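Catechol 1,2-dioxygenase (Acinetobacter sp., PDB 1DLM) catalyses the iron(III)-dependent intradiol cleavage of catechol by molecular oxygen to cis,cis-muconate, the first step of the catechol branch of the beta-ketoadipate pathway. Local coordinates at residues Asp128-Thr133 with Asn159-Tyr164; Arg221-His226 with Ile241-Asp246; Gly233-Thr238 with Lys291-Val296. All blocks are in the same frame, centred on the assembly; numbering follows the deposited sequence.

Interaction 1: residues Asp128-Thr133 with Asn159-Tyr164. With FE (Fe (III) ion), chain C.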
ATOM      1  N   ASP A 128     -29.841   9.495 -16.762  1.00 38.15           N
ATOM      2  CA  ASP A 128     -28.907  10.600 -16.940  1.00 38.49           C
ATOM      3  C   ASP A 128     -29.599  11.753 -17.652  1.00 39.96           C
ATOM      4  O   ASP A 128     -29.965  11.639 -18.821  1.00 40.21           O
ATOM      5  CB  ASP A 128     -27.695  10.168 -17.761  1.00 39.24           C
ATOM      6  CG  ASP A 128     -26.539  11.125 -17.613  1.00 41.41           C
ATOM      7  OD1 ASP A 128     -26.783  12.349 -17.565  1.00 42.59           O
ATOM      8  OD2 ASP A 128     -25.383  10.661 -17.553  1.00 43.80           O
ATOM      9  N   PRO A 129     -29.748  12.900 -16.969  1.00 40.38           N
ATOM     10  CA  PRO A 129     -30.408  14.075 -17.542  1.00 39.83           C
ATOM     11  C   PRO A 129     -29.779  14.592 -18.827  1.00 38.63           C
ATOM     12  O   PRO A 129     -30.483  14.916 -19.778  1.00 39.03           O
ATOM     13  CB  PRO A 129     -30.310  15.096 -16.409  1.00 41.28           C
ATOM     14  CG  PRO A 129     -30.302  14.210 -15.170  1.00 42.38           C
ATOM     15  CD  PRO A 129     -29.263  13.214 -15.619  1.00 40.30           C
ATOM     16  N   ASN A 130     -28.453  14.657 -18.855  1.00 36.80           N
ATOM     17  CA  ASN A 130     -27.743  15.163 -20.020  1.00 34.93           C
ATOM     18  C   ASN A 130     -27.202  14.048 -20.894  1.00 31.88           C
ATOM     19  O   ASN A 130     -26.345  14.283 -21.737  1.00 31.43           O
ATOM     20  CB  ASN A 130     -26.596  16.058 -19.559  1.00 38.71           C
ATOM     21  CG  ASN A 130     -27.032  17.041 -18.488  1.00 42.84           C
ATOM     22  OD1 ASN A 130     -27.924  17.862 -18.712  1.00 45.37           O
ATOM     23  ND2 ASN A 130     -26.414  16.954 -17.313  1.00 44.19           N
ATOM     24  N   GLY A 131     -27.697  12.835 -20.694  1.00 29.63           N
ATOM     25  CA  GLY A 131     -27.221  11.727 -21.497  1.00 29.43           C
ATOM     26  C   GLY A 131     -27.585  11.920 -22.953  1.00 28.76           C
ATOM     27  O   GLY A 131     -28.717  12.278 -23.265  1.00 29.46           O
ATOM     28  N   HIS A 132     -26.629  11.692 -23.844  1.00 27.40           N
ATOM     29  CA  HIS A 132     -26.870  11.837 -25.272  1.00 26.53           C
ATOM     30  C   HIS A 132     -26.892  10.443 -25.887  1.00 26.13           C
ATOM     31  O   HIS A 132     -25.935   9.685 -25.758  1.00 25.93           O
ATOM     32  CB  HIS A 132     -25.768  12.682 -25.912  1.00 27.88           C
ATOM     33  CG  HIS A 132     -25.980  12.956 -27.368  1.00 30.29           C
ATOM     34  ND1 HIS A 132     -27.096  13.605 -27.848  1.00 32.52           N
ATOM     35  CD2 HIS A 132     -25.217  12.671 -28.450  1.00 31.61           C
ATOM     36  CE1 HIS A 132     -27.012  13.708 -29.163  1.00 32.92           C
ATOM     37  NE2 HIS A 132     -25.882  13.150 -29.553  1.00 31.25           N
ATOM     38  N   THR A 133     -27.991  10.112 -26.553  1.00 25.09           N
ATOM     39  CA  THR A 133     -28.155   8.804 -27.165  1.00 24.00           C
ATOM     40  C   THR A 133     -27.011   8.405 -28.079  1.00 22.84           C
ATOM     41  O   THR A 133     -26.561   9.196 -28.912  1.00 23.76           O
ATOM     42  CB  THR A 133     -29.460   8.740 -27.962  1.00 24.46           C
ATOM     43  OG1 THR A 133     -30.551   9.001 -27.080  1.00 21.79           O
ATOM     44  CG2 THR A 133     -29.650   7.363 -28.588  1.00 26.31           C
ATOM     45  N   ASN A 159     -21.305   7.504 -17.291  1.00 19.62           N
ATOM     46  CA  ASN A 159     -22.356   8.385 -17.777  1.00 22.00           C
ATOM     47  C   ASN A 159     -21.712   9.728 -18.090  1.00 23.30           C
ATOM     48  O   ASN A 159     -20.489   9.815 -18.210  1.00 25.64           O
ATOM     49  CB  ASN A 159     -23.480   8.565 -16.744  1.00 24.13           C
ATOM     50  CG  ASN A 159     -22.986   9.100 -15.414  1.00 26.57           C
ATOM     51  OD1 ASN A 159     -22.006   9.847 -15.356  1.00 26.29           O
ATOM     52  ND2 ASN A 159     -23.687   8.750 -14.338  1.00 24.83           N
ATOM     53  N   THR A 160     -22.520  10.778 -18.206  1.00 23.29           N
ATOM     54  CA  THR A 160     -21.999  12.101 -18.544  1.00 23.70           C
ATOM     55  C   THR A 160     -21.266  12.819 -17.422  1.00 25.84           C
ATOM     56  O   THR A 160     -20.577  13.812 -17.666  1.00 26.07           O
ATOM     57  CB  THR A 160     -23.115  13.009 -19.067  1.00 24.26           C
ATOM     58  OG1 THR A 160     -24.150  13.102 -18.077  1.00 26.39           O
ATOM     59  CG2 THR A 160     -23.683  12.451 -20.376  1.00 21.47           C
ATOM     60  N   LYS A 161     -21.420  12.327 -16.196  1.00 26.87           N
ATOM     61  CA  LYS A 161     -20.734  12.912 -15.047  1.00 27.98           C
ATOM     62  C   LYS A 161     -19.443  12.141 -14.778  1.00 27.87           C
ATOM     63  O   LYS A 161     -18.679  12.493 -13.880  1.00 29.84           O
ATOM     64  CB  LYS A 161     -21.626  12.894 -13.793  1.00 30.98           C
ATOM     65  CG  LYS A 161     -22.841  13.833 -13.857  1.00 35.81           C
ATOM     66  CD  LYS A 161     -24.149  13.098 -14.160  1.00 38.41           C
ATOM     67  CE  LYS A 161     -25.314  14.069 -14.403  1.00 40.51           C
ATOM     68  NZ  LYS A 161     -25.522  15.040 -13.288  1.00 44.78           N
ATOM     69  N   GLY A 162     -19.211  11.090 -15.564  1.00 25.91           N
ATOM     70  CA  GLY A 162     -18.010  10.286 -15.419  1.00 25.24           C
ATOM     71  C   GLY A 162     -18.056   9.165 -14.388  1.00 26.00           C
ATOM     72  O   GLY A 162     -17.003   8.671 -13.963  1.00 25.82           O
ATOM     73  N   PHE A 163     -19.254   8.747 -13.983  1.00 24.42           N
ATOM     74  CA  PHE A 163     -19.382   7.674 -12.994  1.00 25.23           C
ATOM     75  C   PHE A 163     -19.934   6.391 -13.599  1.00 22.79           C
ATOM     76  O   PHE A 163     -20.795   6.430 -14.483  1.00 21.92           O
ATOM     77  CB  PHE A 163     -20.303   8.096 -11.845  1.00 27.65           C
ATOM     78  CG  PHE A 163     -19.868   9.343 -11.150  1.00 31.13           C
ATOM     79  CD1 PHE A 163     -18.627   9.409 -10.531  1.00 33.16           C
ATOM     80  CD2 PHE A 163     -20.691  10.461 -11.130  1.00 32.53           C
ATOM     81  CE1 PHE A 163     -18.206  10.577  -9.897  1.00 35.05           C
ATOM     82  CE2 PHE A 163     -20.282  11.629 -10.503  1.00 34.71           C
ATOM     83  CZ  PHE A 163     -19.035  11.688  -9.883  1.00 35.13           C
ATOM     84  N   TYR A 164     -19.420   5.262 -13.119  1.00 20.72           N
ATOM     85  CA  TYR A 164     -19.876   3.953 -13.557  1.00 20.98           C
ATOM     86  C   TYR A 164     -20.812   3.433 -12.478  1.00 21.36           C
ATOM     87  O   TYR A 164     -20.671   3.787 -11.306  1.00 21.69           O
ATOM     88  CB  TYR A 164     -18.727   2.952 -13.655  1.00 20.47           C
ATOM     89  CG  TYR A 164     -17.692   3.202 -14.723  1.00 20.03           C
ATOM     90  CD1 TYR A 164     -16.814   4.287 -14.645  1.00 19.77           C
ATOM     91  CD2 TYR A 164     -17.543   2.304 -15.781  1.00 17.57           C
ATOM     92  CE1 TYR A 164     -15.808   4.465 -15.596  1.00 17.67           C
ATOM     93  CE2 TYR A 164     -16.549   2.470 -16.729  1.00 17.15           C
ATOM     94  CZ  TYR A 164     -15.687   3.549 -16.633  1.00 17.91           C
ATOM     95  OH  TYR A 164     -14.723   3.714 -17.593  1.00 19.34           O
TER
HETATM   96 FE    FE C 400     -13.009   3.355 -17.678  1.00 21.73          FE
HETATM   97  O   HOH W   1     -11.801   2.367 -15.855  1.00 15.92           O

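Interaction 2: residues Arg221-His226 with Ile241-Asp246. With FE (Fe (III) ion), chain C.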
ATOM      1  N   ARG A 221      -8.933  10.874 -17.622  1.00 20.74           N
ATOM      2  CA  ARG A 221      -9.023   9.905 -18.701  1.00 19.73           C
ATOM      3  C   ARG A 221     -10.003  10.445 -19.738  1.00 18.52           C
ATOM      4  O   ARG A 221     -11.022  11.047 -19.387  1.00 17.90           O
ATOM      5  CB  ARG A 221      -9.554   8.557 -18.202  1.00 19.47           C
ATOM      6  CG  ARG A 221      -8.783   7.925 -17.066  1.00 19.32           C
ATOM      7  CD  ARG A 221      -8.956   6.425 -17.127  1.00 18.15           C
ATOM      8  NE  ARG A 221      -8.322   5.922 -18.339  1.00 21.68           N
ATOM      9  CZ  ARG A 221      -8.409   4.674 -18.779  1.00 23.95           C
ATOM     10  NH1 ARG A 221      -9.127   3.778 -18.114  1.00 25.83           N
ATOM     11  NH2 ARG A 221      -7.785   4.331 -19.897  1.00 27.11           N
ATOM     12  N   PRO A 222      -9.690  10.273 -21.030  1.00 17.27           N
ATOM     13  CA  PRO A 222     -10.604  10.758 -22.068  1.00 18.99           C
ATOM     14  C   PRO A 222     -11.848   9.847 -22.063  1.00 19.47           C
ATOM     15  O   PRO A 222     -11.815   8.754 -21.484  1.00 20.23           O
ATOM     16  CB  PRO A 222      -9.770  10.604 -23.338  1.00 17.81           C
ATOM     17  CG  PRO A 222      -8.973   9.332 -23.023  1.00 17.39           C
ATOM     18  CD  PRO A 222      -8.475   9.701 -21.643  1.00 17.34           C
ATOM     19  N   ALA A 223     -12.939  10.283 -22.685  1.00 18.62           N
ATOM     20  CA  ALA A 223     -14.145   9.461 -22.720  1.00 16.44           C
ATOM     21  C   ALA A 223     -13.820   8.161 -23.457  1.00 15.66           C
ATOM     22  O   ALA A 223     -13.153   8.173 -24.489  1.00 13.91           O
ATOM     23  CB  ALA A 223     -15.267  10.199 -23.414  1.00 15.75           C
ATOM     24  N   HIS A 224     -14.273   7.038 -22.909  1.00 14.52           N
ATOM     25  CA  HIS A 224     -13.990   5.743 -23.520  1.00 14.49           C
ATOM     26  C   HIS A 224     -15.016   4.683 -23.144  1.00 15.30           C
ATOM     27  O   HIS A 224     -15.803   4.846 -22.205  1.00 13.38           O
ATOM     28  CB  HIS A 224     -12.621   5.240 -23.094  1.00 12.30           C
ATOM     29  CG  HIS A 224     -12.485   5.080 -21.616  1.00 12.42           C
ATOM     30  ND1 HIS A 224     -12.322   6.153 -20.767  1.00 11.62           N
ATOM     31  CD2 HIS A 224     -12.594   3.985 -20.826  1.00 12.44           C
ATOM     32  CE1 HIS A 224     -12.331   5.727 -19.517  1.00 10.96           C
ATOM     33  NE2 HIS A 224     -12.496   4.416 -19.525  1.00 14.09           N
ATOM     34  N   ILE A 225     -14.968   3.578 -23.878  1.00 15.67           N
ATOM     35  CA  ILE A 225     -15.891   2.477 -23.661  1.00 16.01           C
ATOM     36  C   ILE A 225     -15.083   1.190 -23.585  1.00 16.16           C
ATOM     37  O   ILE A 225     -14.285   0.886 -24.472  1.00 17.01           O
ATOM     38  CB  ILE A 225     -16.925   2.399 -24.812  1.00 15.42           C
ATOM     39  CG1 ILE A 225     -17.649   3.747 -24.940  1.00 14.01           C
ATOM     40  CG2 ILE A 225     -17.920   1.266 -24.547  1.00 15.73           C
ATOM     41  CD1 ILE A 225     -18.629   3.833 -26.105  1.00 13.79           C
ATOM     42  N   HIS A 226     -15.298   0.454 -22.505  1.00 15.71           N
ATOM     43  CA  HIS A 226     -14.586  -0.783 -22.233  1.00 16.64           C
ATOM     44  C   HIS A 226     -15.203  -1.993 -22.914  1.00 16.19           C
ATOM     45  O   HIS A 226     -16.422  -2.114 -23.000  1.00 16.60           O
ATOM     46  CB  HIS A 226     -14.569  -1.030 -20.722  1.00 16.57           C
ATOM     47  CG  HIS A 226     -13.821   0.006 -19.939  1.00 16.65           C
ATOM     48  ND1 HIS A 226     -12.453  -0.028 -19.773  1.00 14.44           N
ATOM     49  CD2 HIS A 226     -14.253   1.110 -19.284  1.00 14.69           C
ATOM     50  CE1 HIS A 226     -12.076   1.010 -19.048  1.00 13.03           C
ATOM     51  NE2 HIS A 226     -13.149   1.716 -18.740  1.00 13.47           N
ATOM     52  N   ILE A 241     -12.458   1.656 -26.689  1.00 18.19           N
ATOM     53  CA  ILE A 241     -12.451   2.603 -27.774  1.00 19.78           C
ATOM     54  C   ILE A 241     -12.495   3.960 -27.120  1.00 18.53           C
ATOM     55  O   ILE A 241     -13.077   4.131 -26.041  1.00 16.81           O
ATOM     56  CB  ILE A 241     -13.632   2.397 -28.760  1.00 19.52           C
ATOM     57  CG1 ILE A 241     -14.981   2.517 -28.057  1.00 17.89           C
ATOM     58  CG2 ILE A 241     -13.497   1.035 -29.416  1.00 22.52           C
ATOM     59  CD1 ILE A 241     -16.154   2.106 -28.958  1.00 15.72           C
ATOM     60  N   ASN A 242     -11.812   4.898 -27.760  1.00 18.79           N
ATOM     61  CA  ASN A 242     -11.722   6.272 -27.300  1.00 20.73           C
ATOM     62  C   ASN A 242     -12.591   7.112 -28.199  1.00 20.59           C
ATOM     63  O   ASN A 242     -12.532   6.974 -29.421  1.00 21.41           O
ATOM     64  CB  ASN A 242     -10.275   6.767 -27.407  1.00 22.93           C
ATOM     65  CG  ASN A 242      -9.390   6.222 -26.320  1.00 26.11           C
ATOM     66  OD1 ASN A 242      -9.438   6.695 -25.192  1.00 29.76           O
ATOM     67  ND2 ASN A 242      -8.590   5.207 -26.642  1.00 26.21           N
ATOM     68  N   VAL A 243     -13.404   7.971 -27.601  1.00 20.96           N
ATOM     69  CA  VAL A 243     -14.242   8.845 -28.390  1.00 21.49           C
ATOM     70  C   VAL A 243     -13.315   9.914 -28.983  1.00 22.99           C
ATOM     71  O   VAL A 243     -12.629  10.646 -28.260  1.00 22.32           O
ATOM     72  CB  VAL A 243     -15.336   9.494 -27.525  1.00 22.40           C
ATOM     73  CG1 VAL A 243     -16.192  10.405 -28.379  1.00 21.96           C
ATOM     74  CG2 VAL A 243     -16.194   8.407 -26.878  1.00 18.72           C
ATOM     75  N   ALA A 244     -13.275   9.980 -30.307  1.00 23.19           N
ATOM     76  CA  ALA A 244     -12.426  10.946 -30.983  1.00 22.90           C
ATOM     77  C   ALA A 244     -12.831  12.375 -30.621  1.00 23.60           C
ATOM     78  O   ALA A 244     -14.006  12.673 -30.404  1.00 22.09           O
ATOM     79  CB  ALA A 244     -12.501  10.730 -32.497  1.00 20.00           C
ATOM     80  N   GLY A 245     -11.844  13.257 -30.534  1.00 25.31           N
ATOM     81  CA  GLY A 245     -12.130  14.640 -30.210  1.00 26.98           C
ATOM     82  C   GLY A 245     -11.993  14.978 -28.743  1.00 29.10           C
ATOM     83  O   GLY A 245     -12.043  16.152 -28.374  1.00 28.91           O
ATOM     84  N   ASP A 246     -11.816  13.967 -27.892  1.00 28.75           N
ATOM     85  CA  ASP A 246     -11.683  14.231 -26.469  1.00 26.98           C
ATOM     86  C   ASP A 246     -10.353  14.933 -26.232  1.00 27.95           C
ATOM     87  O   ASP A 246      -9.337  14.555 -26.810  1.00 29.79           O
ATOM     88  CB  ASP A 246     -11.720  12.936 -25.666  1.00 24.62           C
ATOM     89  CG  ASP A 246     -11.870  13.186 -24.179  1.00 23.60           C
ATOM     90  OD1 ASP A 246     -10.875  13.575 -23.536  1.00 23.36           O
ATOM     91  OD2 ASP A 246     -12.988  13.025 -23.650  1.00 22.24           O
TER
HETATM   92 FE    FE C 400     -13.009   3.355 -17.678  1.00 21.73          FE
HETATM   93  O   HOH W   2     -10.709   9.664 -26.390  1.00 30.46           O
HETATM   94  O   HOH W   1     -11.801   2.367 -15.855  1.00 15.92           O

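Interaction 3: residues Gly233-Thr238 with Lys291-Val296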
ATOM      1  N   GLY A 233     -12.420 -21.199 -29.096  1.00 23.35           N
ATOM      2  CA  GLY A 233     -11.311 -21.263 -30.031  1.00 23.14           C
ATOM      3  C   GLY A 233     -10.495 -19.987 -30.112  1.00 23.05           C
ATOM      4  O   GLY A 233      -9.536 -19.917 -30.885  1.00 23.33           O
ATOM      5  N   HIS A 234     -10.849 -18.988 -29.304  1.00 22.61           N
ATOM      6  CA  HIS A 234     -10.151 -17.698 -29.324  1.00 23.13           C
ATOM      7  C   HIS A 234      -9.747 -17.191 -27.957  1.00 22.06           C
ATOM      8  O   HIS A 234     -10.338 -17.566 -26.943  1.00 21.25           O
ATOM      9  CB  HIS A 234     -11.043 -16.651 -29.973  1.00 24.94           C
ATOM     10  CG  HIS A 234     -11.390 -16.960 -31.391  1.00 26.46           C
ATOM     11  ND1 HIS A 234     -10.544 -16.677 -32.442  1.00 27.22           N
ATOM     12  CD2 HIS A 234     -12.464 -17.587 -31.926  1.00 24.68           C
ATOM     13  CE1 HIS A 234     -11.084 -17.114 -33.564  1.00 26.48           C
ATOM     14  NE2 HIS A 234     -12.248 -17.671 -33.278  1.00 25.06           N
ATOM     15  N   ARG A 235      -8.740 -16.325 -27.935  1.00 22.17           N
ATOM     16  CA  ARG A 235      -8.274 -15.751 -26.676  1.00 20.58           C
ATOM     17  C   ARG A 235      -9.247 -14.653 -26.280  1.00 19.59           C
ATOM     18  O   ARG A 235      -9.962 -14.115 -27.132  1.00 19.21           O
ATOM     19  CB  ARG A 235      -6.862 -15.172 -26.831  1.00 20.88           C
ATOM     20  CG  ARG A 235      -5.809 -16.209 -27.226  1.00 21.80           C
ATOM     21  CD  ARG A 235      -4.406 -15.653 -27.118  1.00 19.57           C
ATOM     22  NE  ARG A 235      -4.201 -14.505 -27.990  1.00 17.11           N
ATOM     23  CZ  ARG A 235      -3.070 -13.807 -28.038  1.00 20.21           C
ATOM     24  NH1 ARG A 235      -2.048 -14.140 -27.262  1.00 21.10           N
ATOM     25  NH2 ARG A 235      -2.964 -12.773 -28.855  1.00 18.52           N
ATOM     26  N   LYS A 236      -9.296 -14.328 -24.993  1.00 18.14           N
ATOM     27  CA  LYS A 236     -10.201 -13.284 -24.534  1.00 19.72           C
ATOM     28  C   LYS A 236      -9.547 -11.941 -24.821  1.00 21.36           C
ATOM     29  O   LYS A 236      -8.382 -11.718 -24.467  1.00 22.25           O
ATOM     30  CB  LYS A 236     -10.486 -13.425 -23.035  1.00 20.00           C
ATOM     31  CG  LYS A 236     -11.592 -12.502 -22.544  1.00 21.73           C
ATOM     32  CD  LYS A 236     -11.927 -12.753 -21.088  1.00 25.28           C
ATOM     33  CE  LYS A 236     -13.110 -11.898 -20.640  1.00 26.72           C
ATOM     34  NZ  LYS A 236     -13.569 -12.244 -19.262  1.00 29.27           N
ATOM     35  N   LEU A 237     -10.291 -11.063 -25.490  1.00 19.96           N
ATOM     36  CA  LEU A 237      -9.792  -9.742 -25.835  1.00 19.47           C
ATOM     37  C   LEU A 237     -10.268  -8.671 -24.857  1.00 18.86           C
ATOM     38  O   LEU A 237     -11.461  -8.565 -24.560  1.00 16.77           O
ATOM     39  CB  LEU A 237     -10.236  -9.369 -27.253  1.00 20.68           C
ATOM     40  CG  LEU A 237      -9.930  -7.940 -27.721  1.00 21.69           C
ATOM     41  CD1 LEU A 237      -8.433  -7.689 -27.724  1.00 22.59           C
ATOM     42  CD2 LEU A 237     -10.502  -7.740 -29.110  1.00 22.08           C
ATOM     43  N   THR A 238      -9.317  -7.896 -24.344  1.00 18.08           N
ATOM     44  CA  THR A 238      -9.622  -6.794 -23.439  1.00 17.67           C
ATOM     45  C   THR A 238      -9.160  -5.582 -24.209  1.00 18.46           C
ATOM     46  O   THR A 238      -8.007  -5.524 -24.650  1.00 19.65           O
ATOM     47  CB  THR A 238      -8.822  -6.853 -22.127  1.00 16.31           C
ATOM     48  OG1 THR A 238      -9.169  -8.038 -21.407  1.00 15.61           O
ATOM     49  CG2 THR A 238      -9.133  -5.636 -21.254  1.00 17.41           C
ATOM     50  N   LYS A 291     -11.586  -7.969 -34.070  1.00 23.89           N
ATOM     51  CA  LYS A 291     -11.121  -9.237 -34.616  1.00 23.39           C
ATOM     52  C   LYS A 291     -10.326  -9.946 -33.518  1.00 22.58           C
ATOM     53  O   LYS A 291      -9.412  -9.371 -32.917  1.00 20.91           O
ATOM     54  CB  LYS A 291     -10.248  -9.031 -35.847  1.00 24.45           C
ATOM     55  CG  LYS A 291      -9.866 -10.346 -36.495  1.00 28.61           C
ATOM     56  CD  LYS A 291      -9.021 -10.137 -37.725  1.00 31.26           C
ATOM     57  CE  LYS A 291      -8.661 -11.460 -38.372  1.00 33.22           C
ATOM     58  NZ  LYS A 291      -7.820 -11.235 -39.579  1.00 34.77           N
ATOM     59  N   LEU A 292     -10.692 -11.198 -33.264  1.00 22.19           N
ATOM     60  CA  LEU A 292     -10.081 -12.008 -32.223  1.00 22.32           C
ATOM     61  C   LEU A 292      -8.921 -12.877 -32.717  1.00 23.82           C
ATOM     62  O   LEU A 292      -8.832 -13.196 -33.900  1.00 25.84           O
ATOM     63  CB  LEU A 292     -11.155 -12.899 -31.588  1.00 20.67           C
ATOM     64  CG  LEU A 292     -12.427 -12.211 -31.074  1.00 19.42           C
ATOM     65  CD1 LEU A 292     -13.299 -13.235 -30.393  1.00 19.61           C
ATOM     66  CD2 LEU A 292     -12.080 -11.101 -30.106  1.00 20.67           C
ATOM     67  N   THR A 293      -8.034 -13.256 -31.800  1.00 23.93           N
ATOM     68  CA  THR A 293      -6.899 -14.107 -32.135  1.00 23.34           C
ATOM     69  C   THR A 293      -7.148 -15.518 -31.603  1.00 23.96           C
ATOM     70  O   THR A 293      -7.896 -15.709 -30.638  1.00 22.78           O
ATOM     71  CB  THR A 293      -5.584 -13.581 -31.524  1.00 22.83           C
ATOM     72  OG1 THR A 293      -5.716 -13.502 -30.101  1.00 22.98           O
ATOM     73  CG2 THR A 293      -5.247 -12.210 -32.069  1.00 21.71           C
ATOM     74  N   ARG A 294      -6.518 -16.500 -32.239  1.00 26.08           N
ATOM     75  CA  ARG A 294      -6.666 -17.889 -31.827  1.00 29.34           C
ATOM     76  C   ARG A 294      -5.883 -18.237 -30.573  1.00 28.87           C
ATOM     77  O   ARG A 294      -4.905 -17.573 -30.222  1.00 26.20           O
ATOM     78  CB  ARG A 294      -6.196 -18.853 -32.923  1.00 33.69           C
ATOM     79  CG  ARG A 294      -7.108 -19.017 -34.104  1.00 39.98           C
ATOM     80  CD  ARG A 294      -6.758 -20.316 -34.822  1.00 45.49           C
ATOM     81  NE  ARG A 294      -7.598 -20.543 -35.992  1.00 50.81           N
ATOM     82  CZ  ARG A 294      -7.523 -19.843 -37.121  1.00 52.76           C
ATOM     83  NH1 ARG A 294      -6.636 -18.861 -37.245  1.00 52.99           N
ATOM     84  NH2 ARG A 294      -8.336 -20.130 -38.129  1.00 54.66           N
ATOM     85  N   LEU A 295      -6.323 -19.309 -29.921  1.00 30.15           N
ATOM     86  CA  LEU A 295      -5.664 -19.829 -28.729  1.00 31.14           C
ATOM     87  C   LEU A 295      -4.260 -20.281 -29.129  1.00 33.09           C
ATOM     88  O   LEU A 295      -4.021 -20.621 -30.293  1.00 32.97           O
ATOM     89  CB  LEU A 295      -6.431 -21.034 -28.186  1.00 27.11           C
ATOM     90  CG  LEU A 295      -7.851 -20.817 -27.668  1.00 26.61           C
ATOM     91  CD1 LEU A 295      -8.456 -22.158 -27.314  1.00 24.24           C
ATOM     92  CD2 LEU A 295      -7.835 -19.902 -26.452  1.00 23.34           C
ATOM     93  N   VAL A 296      -3.336 -20.272 -28.171  1.00 34.60           N
ATOM     94  CA  VAL A 296      -1.964 -20.703 -28.430  1.00 36.37           C
ATOM     95  C   VAL A 296      -1.865 -22.135 -27.932  1.00 35.92           C
ATOM     96  O   VAL A 296      -1.906 -22.388 -26.728  1.00 35.35           O
ATOM     97  CB  VAL A 296      -0.937 -19.831 -27.681  1.00 37.67           C
ATOM     98  CG1 VAL A 296       0.468 -20.357 -27.940  1.00 38.80           C
ATOM     99  CG2 VAL A 296      -1.055 -18.386 -28.137  1.00 35.87           C
TER
HETATM  100  O   HOH W   3      -8.656 -12.591 -29.185  1.00 27.23           O

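Interaction 1: residues Asp128-Thr133 with Asn159-Tyr164
The carboxylate of Asp128 meets Thr160 at two levels, backbone and side chain. With CG anti to the backbone N (chi1 -163°), the Asp128 side chain reaches across to the loop 159-164, where OD2 accepts a nearly straight bond from Thr160 N at 2.9 Å and is approached almost along its C-O direction. Thr160 OG1 lies astride the same group, 2.8 Å from both OD1 and OD2 of Asp128. The two side chains pass at a slant, leaving the methyl CG2 of Thr160 to rest 3.5 Å from Asn130 O and against the CA of Gly131. Lys161 runs past Asp128 in the opposing direction, its CE near OD1 but its NZ 5.2 Å away, close enough for a modest electrostatic pull at most. Within the 159-164 loop, Lys161 N (2.7 Å) and Phe163 N (3.3 Å) bracket Asn159 OD1 from opposite faces of its amide plane, which probably limits the rotation of the amide. Each loop bends through a type I beta turn, Asp128-Gly131 and Asn159-Gly162. The latter, reinforced by the Asx turn of Asn159, is followed two residues later by Tyr164, whose OH binds the iron at 1.8 Å: a surface contact beside the tyrosine ligand of an intradiol dioxygenase iron site.

Interaction 2: residues Arg221-His226 with Ile241-Asp246
First torsions bring Ile241 against Ile225: CG1 of Ile225 is anti to the carbonyl carbon (chi1 -56°), whereas that of Ile241 sits between backbone N and carbonyl carbon (chi1 59°) and leans in to 3.8 Å from Ile225 CB. The two lie side by side because they are paired on the same face of the sheet. The torsion of His224 resembles that of Ile241, but it swings the imidazole away from the partner strand, toward the metal. Between the same two isoleucines a pair of backbone bonds closes, Ile225 N to Ile241 O and Ile241 N to Ile225 O. This is the antiparallel hairpin of strands 220-230 and 237-243, with Ile225-Ile241 a hydrogen-bonded pair and His224-Asn242 the adjacent non-hydrogen-bonded one. The hairpin presents two of the protein ligands of the ferric ion: NE2 of His224 at 2.2 Å and NE2 of His226 at 2.0 Å, joined by Tyr164, Tyr200 and a water. In the plane of the His224 ring, ND1 donates a nearly straight bond to Pro222 O (2.7 Å), which fixes the ring's rotation and leaves NE2 for the iron; a face of the Arg221 guanidinium lies against the ring's CE1. Beyond the strand end, Asp246 OD2 receives Ala223 N at 2.9 Å from well above the carboxylate plane, while OD1 lies against Pro222 CB and takes its bond from Tyr248 N. Val243 N reaches Ala223 O, and the methyls Ala223 CB and Val243 CG2 meet 4.0 Å apart.

Interaction 3: residues Gly233-Thr238 with Lys291-Val296
Arg235 lies across Thr293, and its side chain can be followed atom by atom along the 291-296 segment. CB starts 3.8 Å from Thr293 OG1, beside the backbone bond from Arg235 N to Thr293 O at 2.9 Å. CG comes next, 3.4 Å from Arg294 O, and CD continues past the same carbonyl toward the methyl CG2 of Val296. At chi3 (-61°) the chain bends, turning the guanidinium so that its NE/NH2 edge meets the threonine hydroxyl. There NE donates to Thr293 OG1 at 2.8 Å and NH2 to that same oxygen at 3.1 Å, with the hydroxyl close to the guanidinium plane. This side-on grip of one oxygen by two N-H groups leaves NH1 pointing elsewhere, to a salt bridge with Asp92. On the threonine, chi1 of 58° places OG1 between backbone N and carbonyl carbon, within reach of Arg235.

The flanking residues extend the contact. His234 and Arg294 form a single backbone bridge, and the imidazole ND1 of His234 makes a weak bond to Thr293 O near the ring plane, so that carbonyl receives two donors. Leu295 N adds a weak bond to Gly233 O, and the Leu295 side chain lies along the Gly233-His234 backbone. Leu292 CD2 packs on Leu237 CB, 3.8 Å away, on strand 237-243. A water bridges the backbones, donating to Arg235 O and accepting from Thr293 N.

With its charge paired to Asp92 and NE and NH2 both donating to the threonine hydroxyl, the guanidinium is probably fixed both in position and in rotation, tying the segment that follows strand 283-291 to the approach of strand 237-243.

Burial and chemistry change together across these contacts. Interaction 2 is the core one, an antiparallel strand pairing with mostly buried residues; interaction 1 lies at the surface between two loops, and interaction 3 is partly buried at the far end of the sheet. Interactions 1 and 2 converge on the iron, Tyr164 and the two histidines binding the same ion, and share a water ligand. Interactions 2 and 3 both use strand 237-243, at its opposite ends, with centres about 23 Å apart. Regular backbone bonds and aliphatic packing dominate the core, a carboxylate holding a threonine the surface, and an arginine-threonine grip interaction 3, which lies well away from the metal.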